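Alpha-galactosidase (Thermus thermophilus, PDB 6LCJ) probably hydrolyses terminal alpha-galactosidic bonds in galactose-containing oligosaccharides, as a hexameric, thermostable glycoside hydrolase of family GH36. Local coordinates at residues E[283-286]-E[287-291]; E[305-308]-E[309-313]; E[326-329]-E[330-333]. One frame throughout, in Å; residues are numbered along the deposited sequence.

Contact 1 (E[283-286]-E[287-291]); sequences VEWA and ADLVR
Leu289 sets one methyl over a face of the Trp285 indole, one helical turn further along. This is a CH-pi contact. Leu289 CD1 lies 4.0 Å from the centroid of the six-membered ring of Trp285 and 26° off the ring normal. Its nearest ring atom is Trp285 CZ3, at 3.6 Å from Leu289 CD1. Trp285 CH2 is almost as close to the same methyl, at 3.8 Å, so CD1 leans toward the outer carbons of the benzo ring. The Leu289 torsions explain the reach: CG stands beside the backbone N (chi1 -70°), and CD1 continues the chain extended from CA.

The backbone of one alpha-helix holds this pair in step. Ala287 N bonds to Val283 O at 2.9 Å, nearly straight (168° at the hydrogen). Asp288 N bonds to Glu284 O, also at 2.9 Å. Leu289 N divides its proton weakly between Trp285 O and Ala286 O. Ala286 O also accepts a clearer bond from Val290 N, at 3.2 Å.

The outer side of the turn is acidic. Asp288 OD1 comes within 3.2 Å of Glu284 O, but both atoms are acceptors. The carboxylates of Glu284 and Asp288 are near each other without touching. Glu280 adds a third acid close to Glu284, which may favour proton uptake by one of them.

Trp252 meets the Trp285 ring edge-to-face, and Trp206 of strand 205-206 touches both Trp285 and Leu289. Ala286 packs on Phe237 and Leu289 on Pro236, both in loops. Helix 280-296, which carries the whole contact, leads into barrel strand 298-303 and rests Val283, Ala287 and Val290 on helix 317-331.

Contact 2 (E[305-308]-E[309-313]); sequences FLYA and AALPG
Leu311 folds back over the short turn of Tyr307 and Ala308, and its side chain touches both residues. From CB outward, the first neighbour is a carbonyl: Leu311 CB is 4.1 Å from Ala308 O. CG stands beside its own backbone N (chi1 -72°), which keeps the branch point above the turn. There Leu311 CG packs 3.6 Å from Tyr307 O. At the tip, Leu311 CD1 reaches Ala308 O at 3.9 Å and Ala308 CA at 4.0 Å. The same methyl is 4.4 Å from Tyr307 CD1 and meets that ring obliquely. These contacts are apolar or van der Waals in kind, and the one with the ring is loose.

The turn beneath is made of three successive 3-10 bonds. Ala308 N bonds to Phe305 O. Ala309 N bonds to Leu306 O at 3.1 Å, and Ala310 N bonds to Tyr307 O at 2.9 Å. In the last two the donor stands well above the carbonyl plane, about 60° out of it, so neither uses a lone pair directly. Beyond Leu311 the peptide bond to Pro312 is cis, which bends the chain as it leaves the turn.

The Tyr307 side chain runs alongside that of Leu311, in much the same direction; its OH lies at the edge of the Phe305 ring and is hydrogen-bonded to Ala264 O. Leu238 lies against Phe305, Tyr307 and Ala308, while Tyr320 of helix 317-331 packs on Leu306, Ala309 and Ala310.

The segment belongs to the loop between strand 298-303 and helix 317-331, at the C-terminal end of the barrel strands. In TIM barrels the loops at this end of the strands carry the active site, so this turn probably lies close to it.

Contact 3 (E[326-329]-E[330-333]); sequences RLRE and AAGE
The C-terminal end of helix 317-331 is closed here, in a beta-alpha-beta unit of the barrel. Arg326 O still takes a normal helical bond from Ala330 N, at 2.9 Å. Two residues on, Gly332 N bonds three residues back, to Glu329 O at 3.2 Å, from well above the carbonyl plane, and weakly to Arg328 O. Gly332 then leaves the helix with positive phi, which favours glycine.

Two arginine side chains reach forward along the helix toward this end. The Arg326 chain bends at chi2 (72°) and lays a guanidinium face over Ala330 CB, 3.8 Å from the plane and offset toward the rim of the group. Cutting Arg326 back to an alanine is likely to uncover one side of Ala330 CB and to take from Val283 and Ala287 of helix 280-296 the packing of its chain. Arg328 bends twice, and its NH2 gives Gly332 O a weak bond of 3.0 Å and also bonds to Ala334 O. Arg328 NH1 bonds to Leu349 O and forms a salt bridge with Asp351.

On one side Ala330 and Ala331 touch Arg291 and Val290 of helix 280-296. Arg328 and Ala331 also pack on Leu336 of strand 335-338, the next barrel strand.

Overall arrangement
All three contacts are local, in successive parts of one barrel. Contact 1 and contact 3 belong to adjacent helices and touch, their centres about 9 Å apart; the two helices pack along their facing sides. Contact 2 lies on the loop leading into the helix of contact 3. It touches neither of the others; its centre is about 17 Å from that of contact 1. All its touching residues are buried, and its side-chain chemistry is mostly apolar. Contact 1 is largely buried, with an aromatic side and an acidic exposed one. Contact 3 is partly buried and relies on arginines at a helix end.

Contact 1 (E[283-286]-E[287-291])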
# COMPACT_ATOMS: atom_id res chain seq x y z
N VAL E 283 -40.08 20.90 -4.56
CA VAL E 283 -41.03 20.45 -5.58
C VAL E 283 -42.00 21.57 -5.94
O VAL E 283 -42.36 21.75 -7.11
CB VAL E 283 -41.78 19.21 -5.10
CG1 VAL E 283 -42.78 18.77 -6.14
CG2 VAL E 283 -40.80 18.11 -4.77
N GLU E 284 -42.48 22.30 -4.93
CA GLU E 284 -43.38 23.42 -5.17
C GLU E 284 -42.71 24.49 -6.02
O GLU E 284 -43.33 25.05 -6.94
CB GLU E 284 -43.82 23.99 -3.82
CG GLU E 284 -44.93 25.00 -3.81
CD GLU E 284 -45.28 25.41 -2.38
OE1 GLU E 284 -45.85 24.57 -1.63
OE2 GLU E 284 -44.94 26.56 -1.99
N TRP E 285 -41.44 24.78 -5.73
CA TRP E 285 -40.69 25.77 -6.48
C TRP E 285 -40.46 25.30 -7.93
O TRP E 285 -40.63 26.09 -8.87
CB TRP E 285 -39.37 26.02 -5.75
CG TRP E 285 -38.36 26.90 -6.41
CD1 TRP E 285 -38.22 28.25 -6.25
CD2 TRP E 285 -37.31 26.47 -7.28
NE1 TRP E 285 -37.15 28.70 -7.00
CE2 TRP E 285 -36.58 27.63 -7.64
CE3 TRP E 285 -36.92 25.24 -7.80
CZ2 TRP E 285 -35.48 27.58 -8.50
CZ3 TRP E 285 -35.82 25.19 -8.65
CH2 TRP E 285 -35.11 26.35 -8.99
N ALA E 286 -40.12 24.03 -8.12
CA ALA E 286 -39.91 23.53 -9.48
C ALA E 286 -41.22 23.52 -10.27
O ALA E 286 -41.24 23.87 -11.45
CB ALA E 286 -39.27 22.14 -9.45
N ALA E 287 -42.33 23.14 -9.62
CA ALA E 287 -43.63 23.28 -10.27
C ALA E 287 -43.94 24.74 -10.61
O ALA E 287 -44.57 25.01 -11.64
CB ALA E 287 -44.73 22.69 -9.38
N ASP E 288 -43.48 25.69 -9.80
CA ASP E 288 -43.67 27.09 -10.15
C ASP E 288 -42.82 27.51 -11.34
O ASP E 288 -43.15 28.51 -11.99
CB ASP E 288 -43.34 28.00 -8.97
CG ASP E 288 -44.37 27.91 -7.88
OD1 ASP E 288 -45.40 27.21 -8.07
OD2 ASP E 288 -44.15 28.54 -6.82
N LEU E 289 -41.72 26.79 -11.62
CA LEU E 289 -40.98 27.03 -12.86
C LEU E 289 -41.79 26.61 -14.08
O LEU E 289 -41.84 27.33 -15.08
CB LEU E 289 -39.65 26.27 -12.84
CG LEU E 289 -38.56 26.74 -11.87
CD1 LEU E 289 -37.44 25.71 -11.87
CD2 LEU E 289 -38.05 28.11 -12.27
N VAL E 290 -42.45 25.46 -13.99
CA VAL E 290 -43.36 25.05 -15.05
C VAL E 290 -44.49 26.06 -15.21
O VAL E 290 -44.79 26.51 -16.32
CB VAL E 290 -43.90 23.64 -14.77
CG1 VAL E 290 -45.04 23.32 -15.71
CG2 VAL E 290 -42.76 22.61 -14.91
N ARG E 291 -45.13 26.43 -14.10
CA ARG E 291 -46.20 27.42 -14.15
C ARG E 291 -45.71 28.75 -14.73
O ARG E 291 -46.39 29.36 -15.58
CB ARG E 291 -46.81 27.61 -12.75
CG ARG E 291 -47.51 26.35 -12.25
CD ARG E 291 -48.19 26.55 -10.89
NE ARG E 291 -48.91 25.36 -10.41
CZ ARG E 291 -49.86 24.69 -11.09
NH1 ARG E 291 -50.22 25.06 -12.32
NH2 ARG E 291 -50.45 23.62 -10.55

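Contact 2 (E[305-308]-E[309-313])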
# COMPACT_ATOMS: atom_id res chain seq x y z
N PHE E 305 -31.56 16.93 -17.05
CA PHE E 305 -30.79 16.54 -15.88
C PHE E 305 -31.70 16.05 -14.77
O PHE E 305 -31.44 16.30 -13.60
CB PHE E 305 -29.91 17.69 -15.38
CG PHE E 305 -28.78 18.04 -16.30
CD1 PHE E 305 -29.01 18.78 -17.45
CD2 PHE E 305 -27.49 17.61 -16.02
CE1 PHE E 305 -27.96 19.10 -18.31
CE2 PHE E 305 -26.44 17.92 -16.88
CZ PHE E 305 -26.68 18.68 -18.03
N LEU E 306 -32.77 15.36 -15.15
CA LEU E 306 -33.77 14.92 -14.18
C LEU E 306 -33.27 13.80 -13.28
O LEU E 306 -33.92 13.50 -12.28
CB LEU E 306 -35.04 14.48 -14.92
CG LEU E 306 -35.87 15.55 -15.64
CD1 LEU E 306 -37.06 14.89 -16.32
CD2 LEU E 306 -36.34 16.61 -14.68
N TYR E 307 -32.13 13.17 -13.61
CA TYR E 307 -31.49 12.26 -12.66
C TYR E 307 -31.20 12.95 -11.33
O TYR E 307 -31.15 12.29 -10.28
CB TYR E 307 -30.19 11.69 -13.26
CG TYR E 307 -29.07 12.71 -13.26
CD1 TYR E 307 -28.23 12.85 -12.16
CD2 TYR E 307 -28.87 13.55 -14.34
CE1 TYR E 307 -27.23 13.80 -12.14
CE2 TYR E 307 -27.86 14.49 -14.32
CZ TYR E 307 -27.06 14.62 -13.23
OH TYR E 307 -26.07 15.57 -13.23
N ALA E 308 -30.98 14.27 -11.33
CA ALA E 308 -30.67 14.95 -10.08
C ALA E 308 -31.78 14.78 -9.06
O ALA E 308 -31.51 14.73 -7.85
CB ALA E 308 -30.39 16.43 -10.34
N ALA E 309 -33.03 14.68 -9.51
CA ALA E 309 -34.15 14.51 -8.60
C ALA E 309 -34.27 13.10 -8.04
O ALA E 309 -35.08 12.87 -7.14
CB ALA E 309 -35.45 14.90 -9.31
N ALA E 310 -33.49 12.14 -8.56
CA ALA E 310 -33.62 10.74 -8.16
C ALA E 310 -32.34 10.20 -7.54
O ALA E 310 -32.24 8.99 -7.31
CB ALA E 310 -34.04 9.88 -9.35
N LEU E 311 -31.37 11.04 -7.24
CA LEU E 311 -30.18 10.55 -6.56
C LEU E 311 -30.57 9.95 -5.21
O LEU E 311 -31.54 10.37 -4.57
CB LEU E 311 -29.16 11.68 -6.41
CG LEU E 311 -28.54 11.99 -7.78
CD1 LEU E 311 -27.83 13.34 -7.81
CD2 LEU E 311 -27.61 10.86 -8.28
N PRO E 312 -29.83 8.93 -4.74
CA PRO E 312 -28.60 8.37 -5.30
C PRO E 312 -28.79 7.21 -6.25
O PRO E 312 -27.87 6.43 -6.42
CB PRO E 312 -27.85 7.89 -4.05
CG PRO E 312 -28.93 7.63 -3.01
CD PRO E 312 -30.25 8.18 -3.54
N GLY E 313 -29.96 7.07 -6.87
CA GLY E 313 -30.15 5.98 -7.80
C GLY E 313 -31.49 5.33 -7.58
O GLY E 313 -32.47 6.03 -7.27

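Contact 3 (E[326-329]-E[330-333])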
# COMPACT_ATOMS: atom_id res chain seq x y z
N ARG E 326 -46.02 15.99 -9.62
CA ARG E 326 -46.48 17.34 -9.35
C ARG E 326 -46.17 18.25 -10.53
O ARG E 326 -46.98 19.11 -10.90
CB ARG E 326 -45.83 17.85 -8.06
CG ARG E 326 -46.02 19.34 -7.79
CD ARG E 326 -47.47 19.74 -7.38
NE ARG E 326 -47.69 21.18 -7.54
CZ ARG E 326 -48.61 21.71 -8.35
NH1 ARG E 326 -49.40 20.93 -9.07
NH2 ARG E 326 -48.71 23.03 -8.45
N LEU E 327 -45.00 18.07 -11.15
CA LEU E 327 -44.67 18.86 -12.33
C LEU E 327 -45.54 18.45 -13.51
O LEU E 327 -45.82 19.28 -14.38
CB LEU E 327 -43.19 18.70 -12.66
CG LEU E 327 -42.19 19.64 -12.02
CD1 LEU E 327 -42.31 19.57 -10.52
CD2 LEU E 327 -40.78 19.29 -12.46
N ARG E 328 -45.97 17.19 -13.55
CA ARG E 328 -46.90 16.76 -14.59
C ARG E 328 -48.22 17.50 -14.47
O ARG E 328 -48.76 18.00 -15.46
CB ARG E 328 -47.12 15.25 -14.51
CG ARG E 328 -48.25 14.71 -15.42
CD ARG E 328 -47.84 14.61 -16.91
NE ARG E 328 -48.02 15.87 -17.62
CZ ARG E 328 -47.52 16.14 -18.83
NH1 ARG E 328 -46.79 15.23 -19.48
NH2 ARG E 328 -47.75 17.31 -19.40
N GLU E 329 -48.75 17.61 -13.24
CA GLU E 329 -50.02 18.30 -13.02
C GLU E 329 -49.87 19.80 -13.22
O GLU E 329 -50.77 20.44 -13.77
CB GLU E 329 -50.54 18.00 -11.62
CG GLU E 329 -51.18 16.64 -11.49
CD GLU E 329 -52.57 16.56 -12.15
OE1 GLU E 329 -53.04 17.57 -12.72
OE2 GLU E 329 -53.19 15.48 -12.09
N ALA E 330 -48.75 20.37 -12.80
CA ALA E 330 -48.55 21.80 -12.99
C ALA E 330 -48.47 22.16 -14.47
O ALA E 330 -48.80 23.29 -14.85
CB ALA E 330 -47.30 22.27 -12.26
N ALA E 331 -48.05 21.21 -15.31
CA ALA E 331 -47.90 21.46 -16.75
C ALA E 331 -49.19 21.21 -17.51
O ALA E 331 -49.30 21.64 -18.67
CB ALA E 331 -46.79 20.58 -17.33
N GLY E 332 -50.16 20.55 -16.90
CA GLY E 332 -51.40 20.28 -17.59
C GLY E 332 -51.14 19.50 -18.86
O GLY E 332 -50.47 18.46 -18.85
N GLU E 333 -51.66 20.01 -19.96
CA GLU E 333 -51.54 19.34 -21.25
C GLU E 333 -50.34 19.80 -22.05
O GLU E 333 -50.16 19.36 -23.19
CB GLU E 333 -52.83 19.53 -22.04
CG GLU E 333 -54.07 19.05 -21.27
CD GLU E 333 -55.37 19.16 -22.06
OE1 GLU E 333 -55.69 20.27 -22.55
OE2 GLU E 333 -56.07 18.13 -22.17